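Tyrosine specific protein phosphatase, putative (Trypanosoma brucei, PDB 3M4U) dephosphorylates the nucleolar protein NOPP44/46 as the protein tyrosine phosphatase TbPTP1, a switch of the parasite's life cycle. Local coordinates at residues A[280-283]-A[284-288]; A[255-258]-A[259-263]; A[165-168]-A[169-172]. All coordinates share one frame; numbering follows the deposited sequence.

Contact 1 of 3, residues A[280-283]-A[284-288]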
# COMPACT_ATOMS: atom_id res chain seq x y z
N TYR A 280 12.27 1.55 6.05
CA TYR A 280 12.13 2.49 7.15
C TYR A 280 12.92 3.73 6.83
O TYR A 280 12.45 4.85 7.02
CB TYR A 280 12.65 1.86 8.45
CG TYR A 280 12.39 2.66 9.72
CD1 TYR A 280 11.11 3.11 10.03
CD2 TYR A 280 13.42 2.95 10.62
CE1 TYR A 280 10.86 3.83 11.18
CE2 TYR A 280 13.18 3.67 11.78
CZ TYR A 280 11.89 4.11 12.06
OH TYR A 280 11.61 4.83 13.20
N ALA A 281 14.13 3.52 6.32
CA ALA A 281 15.02 4.61 5.95
C ALA A 281 14.41 5.54 4.89
O ALA A 281 14.54 6.77 4.98
CB ALA A 281 16.35 4.06 5.47
N VAL A 282 13.76 4.96 3.89
CA VAL A 282 13.10 5.74 2.85
C VAL A 282 12.18 6.81 3.46
O VAL A 282 12.20 7.98 3.04
CB VAL A 282 12.31 4.81 1.89
CG1 VAL A 282 11.25 5.58 1.10
CG2 VAL A 282 13.28 4.11 0.97
N ILE A 283 11.40 6.43 4.46
CA ILE A 283 10.49 7.37 5.12
C ILE A 283 11.25 8.55 5.75
O ILE A 283 10.84 9.70 5.60
CB ILE A 283 9.59 6.67 6.18
CG1 ILE A 283 8.92 5.45 5.56
CG2 ILE A 283 8.51 7.62 6.69
CD1 ILE A 283 8.15 4.64 6.56
N TYR A 284 12.34 8.25 6.45
CA TYR A 284 13.17 9.30 7.04
C TYR A 284 13.75 10.18 5.96
O TYR A 284 13.82 11.39 6.11
CB TYR A 284 14.32 8.71 7.86
CG TYR A 284 14.04 8.60 9.33
CD1 TYR A 284 13.87 9.74 10.12
CD2 TYR A 284 13.94 7.36 9.95
CE1 TYR A 284 13.60 9.64 11.49
CE2 TYR A 284 13.69 7.25 11.31
CZ TYR A 284 13.53 8.39 12.08
OH TYR A 284 13.27 8.29 13.43
N MET A 285 14.16 9.56 4.86
CA MET A 285 14.82 10.27 3.80
C MET A 285 13.85 11.16 3.05
O MET A 285 14.24 12.12 2.41
CB MET A 285 15.47 9.30 2.83
CG MET A 285 16.68 8.57 3.37
SD MET A 285 17.30 7.48 2.07
CE MET A 285 18.61 6.61 2.93
N THR A 286 12.56 10.81 3.12
CA THR A 286 11.54 11.60 2.46
C THR A 286 11.38 12.86 3.29
O THR A 286 11.31 13.96 2.75
CB THR A 286 10.20 10.85 2.40
OG1 THR A 286 10.38 9.61 1.71
CG2 THR A 286 9.15 11.69 1.67
N VAL A 287 11.31 12.67 4.60
CA VAL A 287 11.27 13.77 5.57
C VAL A 287 12.47 14.71 5.50
O VAL A 287 12.31 15.93 5.32
CB VAL A 287 11.20 13.23 7.01
CG1 VAL A 287 11.31 14.37 8.02
CG2 VAL A 287 9.91 12.42 7.19
N LEU A 288 13.67 14.15 5.65
CA LEU A 288 14.90 14.92 5.59
C LEU A 288 14.98 15.67 4.26
O LEU A 288 15.33 16.86 4.22
CB LEU A 288 16.13 14.02 5.75
CG LEU A 288 16.24 13.22 7.06
CD1 LEU A 288 17.32 12.16 6.97
CD2 LEU A 288 16.46 14.13 8.27
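The carbonyl oxygen of Val282 is gripped twice by Thr286, one turn further along the same helix: Thr286 N reaches Val282 O at 2.9 Å and Thr286 OG1 reaches Val282 O at 2.8 Å. Rotation about the first side-chain bond places OG1 next to the threonine's own backbone N (chi1 -58°), from where the hydroxyl folds back and meets the carbonyl from above its plane, off the lone pairs. A buried hydroxyl is thus satisfied by its own helix. Met285 shows the ordinary version, with Met285 N bonded to Ala281 O at 2.8 Å. Its extended side chain runs back past the same residue, CG lying 3.2 Å from Ala281 O, and ends with CE against the Ala281 methyl.

The aromatic pair one turn apart carries the other half of the contact. Tyr280 and Tyr284 stand side by side and point the same way, yet their planes are turned 84° from each other, giving a T-shaped stack with centroids 5.4 Å apart. Tyr284 presents its CD2-CE2 edge to a face of Tyr280, and its CE2 comes to 3.6 Å from Tyr280 CE2. Both hydroxyls bond OE1 of Glu24, a shared acceptor that holds the hydroxyl ends of both rings.

Helix 14-31, which supplies Glu24, packs on this tyrosine side through Met21 and Leu28, and Phe25 meets the Tyr280 ring. Helix 258-269 touches both tyrosines through Val259, while Thr286 and Val287 face helix 234-250, so that helix 277-290 is wedged among three others.

Contact 2 of 3, residues A[255-258]-A[259-263]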
# COMPACT_ATOMS: atom_id res chain seq x y z
N THR A 255 8.04 16.46 14.58
CA THR A 255 8.61 16.22 15.91
C THR A 255 9.72 15.16 15.79
O THR A 255 9.80 14.44 14.79
CB THR A 255 7.50 15.75 16.88
OG1 THR A 255 7.21 16.77 17.84
CG2 THR A 255 7.88 14.46 17.59
N ASP A 256 10.59 15.07 16.79
CA ASP A 256 11.71 14.12 16.73
C ASP A 256 11.27 12.66 16.58
O ASP A 256 11.98 11.84 15.99
CB ASP A 256 12.60 14.26 17.97
CG ASP A 256 13.76 13.28 17.95
OD1 ASP A 256 14.53 13.27 16.97
OD2 ASP A 256 13.90 12.50 18.92
N SER A 257 10.11 12.33 17.14
CA SER A 257 9.62 10.95 17.07
C SER A 257 8.49 10.76 16.06
O SER A 257 7.74 9.78 16.13
CB SER A 257 9.15 10.49 18.46
OG SER A 257 8.01 11.23 18.87
N THR A 258 8.36 11.69 15.11
CA THR A 258 7.25 11.67 14.16
C THR A 258 7.24 10.40 13.30
O THR A 258 6.24 9.67 13.27
CB THR A 258 7.23 12.92 13.25
OG1 THR A 258 6.83 14.06 14.01
CG2 THR A 258 6.26 12.71 12.06
N VAL A 259 8.36 10.15 12.62
CA VAL A 259 8.53 8.94 11.82
C VAL A 259 8.31 7.69 12.65
O VAL A 259 7.57 6.78 12.27
CB VAL A 259 9.91 8.92 11.15
CG1 VAL A 259 10.19 7.55 10.54
CG2 VAL A 259 10.00 10.01 10.10
N TYR A 260 8.95 7.64 13.81
CA TYR A 260 8.85 6.47 14.65
C TYR A 260 7.41 6.11 15.00
O TYR A 260 7.01 4.94 14.96
CB TYR A 260 9.63 6.67 15.94
CG TYR A 260 9.61 5.42 16.76
CD1 TYR A 260 10.65 4.50 16.68
CD2 TYR A 260 8.52 5.11 17.57
CE1 TYR A 260 10.63 3.34 17.41
CE2 TYR A 260 8.48 3.95 18.30
CZ TYR A 260 9.54 3.06 18.22
OH TYR A 260 9.50 1.90 18.95
N SER A 261 6.63 7.12 15.37
CA SER A 261 5.27 6.89 15.84
C SER A 261 4.36 6.49 14.68
O SER A 261 3.51 5.61 14.82
CB SER A 261 4.72 8.13 16.53
OG SER A 261 5.46 8.40 17.69
N ILE A 262 4.55 7.17 13.55
CA ILE A 262 3.78 6.88 12.36
C ILE A 262 3.93 5.41 12.03
O ILE A 262 2.95 4.71 11.75
CB ILE A 262 4.23 7.72 11.18
CG1 ILE A 262 3.73 9.15 11.34
CG2 ILE A 262 3.71 7.12 9.87
CD1 ILE A 262 4.31 10.10 10.32
N VAL A 263 5.16 4.92 12.09
CA VAL A 263 5.39 3.53 11.76
C VAL A 263 4.81 2.61 12.84
O VAL A 263 4.20 1.58 12.53
CB VAL A 263 6.86 3.22 11.48
CG1 VAL A 263 7.06 1.73 11.32
CG2 VAL A 263 7.33 3.94 10.24
O HOH W 1 11.12 9.69 13.99
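Ser257 and Ser261 meet where a type I turn, Thr255 to Thr258, runs straight into helix 258-269. The turn is closed by Thr258 N on Thr255 O at 3.1 Å, and the helical ladder starts with Ser261 N on Ser257 O at 3.0 Å, followed by Ile262 N on Thr258 O. Ser257 holds the N-cap position, although its side chain makes no capping bond. Water 1 joins turn and helix, donating to Asp256 O and accepting from Tyr260 N at 3.0 Å.

Among the side chains, Ser261 OG adds a second grip on Ser257 O at 3.1 Å. With OG opposite its own carbonyl carbon (chi1 -64°), the hydroxyl turns back down the helix; it and Ser261 N approach that oxygen from opposite faces of the carbonyl plane. Thr258 divides its two branches. OG1 accepts from Thr255 N at 2.7 Å and so braces the turn from within, whereas the methyl CG2 lies alongside Ile262, 3.7 Å from CD1. Ile262 itself leans on Ala244 and Ala245 of helix 234-250.

Asp256 is salt-bridged to Arg20 and so ties the turn to helix 14-31. With no capping bond from Ser257, the first-turn N-H of Tyr260 is met by water, while the carbonyl oxygen of Ser257 takes both donors of Ser261, amide and hydroxyl.

Contact 3 of 3, residues A[165-168]-A[169-172]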
# COMPACT_ATOMS: atom_id res chain seq x y z
N GLU A 165 -2.55 5.52 -19.59
CA GLU A 165 -1.29 6.15 -19.98
C GLU A 165 -0.09 5.51 -19.30
O GLU A 165 -0.21 4.98 -18.20
CB GLU A 165 -1.30 7.67 -19.74
CG GLU A 165 -2.36 8.18 -18.79
CD GLU A 165 -2.08 9.61 -18.34
OE1 GLU A 165 -0.96 10.13 -18.56
OE2 GLU A 165 -2.99 10.22 -17.73
N VAL A 166 1.06 5.57 -19.96
CA VAL A 166 2.29 4.98 -19.46
C VAL A 166 3.37 6.03 -19.33
O VAL A 166 3.82 6.58 -20.33
CB VAL A 166 2.83 3.91 -20.43
CG1 VAL A 166 4.23 3.48 -20.00
CG2 VAL A 166 1.91 2.72 -20.50
N ASP A 167 3.82 6.31 -18.11
CA ASP A 167 4.99 7.17 -17.94
C ASP A 167 6.22 6.29 -17.88
O ASP A 167 6.54 5.72 -16.83
CB ASP A 167 4.89 8.02 -16.68
CG ASP A 167 5.99 9.07 -16.60
OD1 ASP A 167 5.69 10.17 -16.08
OD2 ASP A 167 7.14 8.79 -17.04
N ALA A 168 6.90 6.19 -19.01
CA ALA A 168 8.02 5.27 -19.14
C ALA A 168 9.19 5.60 -18.22
O ALA A 168 9.92 4.69 -17.78
CB ALA A 168 8.48 5.21 -20.60
N GLU A 169 9.40 6.88 -17.92
CA GLU A 169 10.55 7.25 -17.10
C GLU A 169 10.32 6.99 -15.61
O GLU A 169 11.24 6.60 -14.87
CB GLU A 169 10.96 8.71 -17.33
CG GLU A 169 11.45 8.99 -18.73
CD GLU A 169 12.35 10.21 -18.80
OE1 GLU A 169 12.57 10.85 -17.74
OE2 GLU A 169 12.84 10.52 -19.91
N LEU A 170 9.08 7.21 -15.17
CA LEU A 170 8.75 6.99 -13.78
C LEU A 170 8.28 5.56 -13.51
O LEU A 170 8.06 5.18 -12.36
CB LEU A 170 7.72 8.01 -13.31
CG LEU A 170 8.13 9.49 -13.41
CD1 LEU A 170 7.03 10.35 -12.84
CD2 LEU A 170 9.48 9.77 -12.70
N ASP A 171 8.15 4.76 -14.57
CA ASP A 171 7.65 3.39 -14.44
C ASP A 171 6.29 3.33 -13.73
O ASP A 171 6.07 2.49 -12.83
CB ASP A 171 8.66 2.52 -13.71
CG ASP A 171 9.49 1.69 -14.65
OD1 ASP A 171 9.19 1.70 -15.86
OD2 ASP A 171 10.43 1.02 -14.18
N ILE A 172 5.39 4.21 -14.15
CA ILE A 172 4.06 4.33 -13.57
C ILE A 172 3.00 4.24 -14.67
O ILE A 172 2.99 5.05 -15.59
CB ILE A 172 3.91 5.66 -12.79
CG1 ILE A 172 4.86 5.66 -11.59
CG2 ILE A 172 2.46 5.92 -12.38
CD1 ILE A 172 4.96 6.98 -10.85
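Asp167 and Ile172 form an antiparallel hydrogen-bonded pair at the mouth of a tight β-hairpin joining strand 165-167 to strand 172-180. Among backbone bonds, Asp167 N donates to Ile172 O at 2.9 Å, and Ile172 N returns a longer one to Asp167 O at 3.3 Å. Asp171 and Ile172 both lie opposite Asp167, which makes a G1 β-bulge; Asp171 takes the left-handed helical conformation (phi 55°) that such a bulge uses, after three residues in right-handed conformations. Two residues further out, the strands are continued by backbone bonding between Glu165 and Arg174.

Side-chain to backbone bonding centres on OD2 of Asp167. Leu170 N reaches Asp167 OD2 at 3.1 Å with a fairly straight N-H (162°), coming in from above the carboxylate plane. A weak bond at the same length, from Glu169 N to Asp167 OD2, closes an Asx turn. The carboxyl carbon stands anti to the residue's own N (chi1 -171°), which carries the group over the loop. A further polar tie, between Leu170 O and Ser208 OG, holds the loop to helix 206-217.

Van der Waals contact completes the set. Leu170 crosses the aspartate side chain, its carbon CD1 lying against the carboxylate, 3.5 Å from Asp167 OD1, before resting on Ala207 and Glu211 of helix 206-217. Ile172 packs on Leu212 of the same helix.

The carboxylate thus takes up two amide groups of a solvent-facing loop, whose dipoles would tend to stabilise its negative charge. Any repulsion from Glu169 OE1, 5.8 Å from Asp167 OD2, is probably slight, since Glu169 is exposed to solvent.

How the contacts relate
Contacts 1 and 2 belong to one helical cluster, their centres about 11 Å apart, one on helix 277-290 and the other at the start of the preceding helix 258-269. They touch directly: Tyr280 OH lies 3.5 Å from Tyr260 CA. Glu24 and Arg20 of helix 14-31 each reach both contacts: Glu24 bonds the two tyrosine hydroxyls and touches Tyr260, while Arg20 pairs with Asp256 and touches Tyr284. Contact 3 is remote, its centre about 23 Å from that of contact 1 and about 32 Å from that of contact 2. In this family the phosphate-binding loop joins strand 225-228 to helix 234-250; contacts 1 and 2 both pack on that helix, whereas contact 3 rests on helix 206-217.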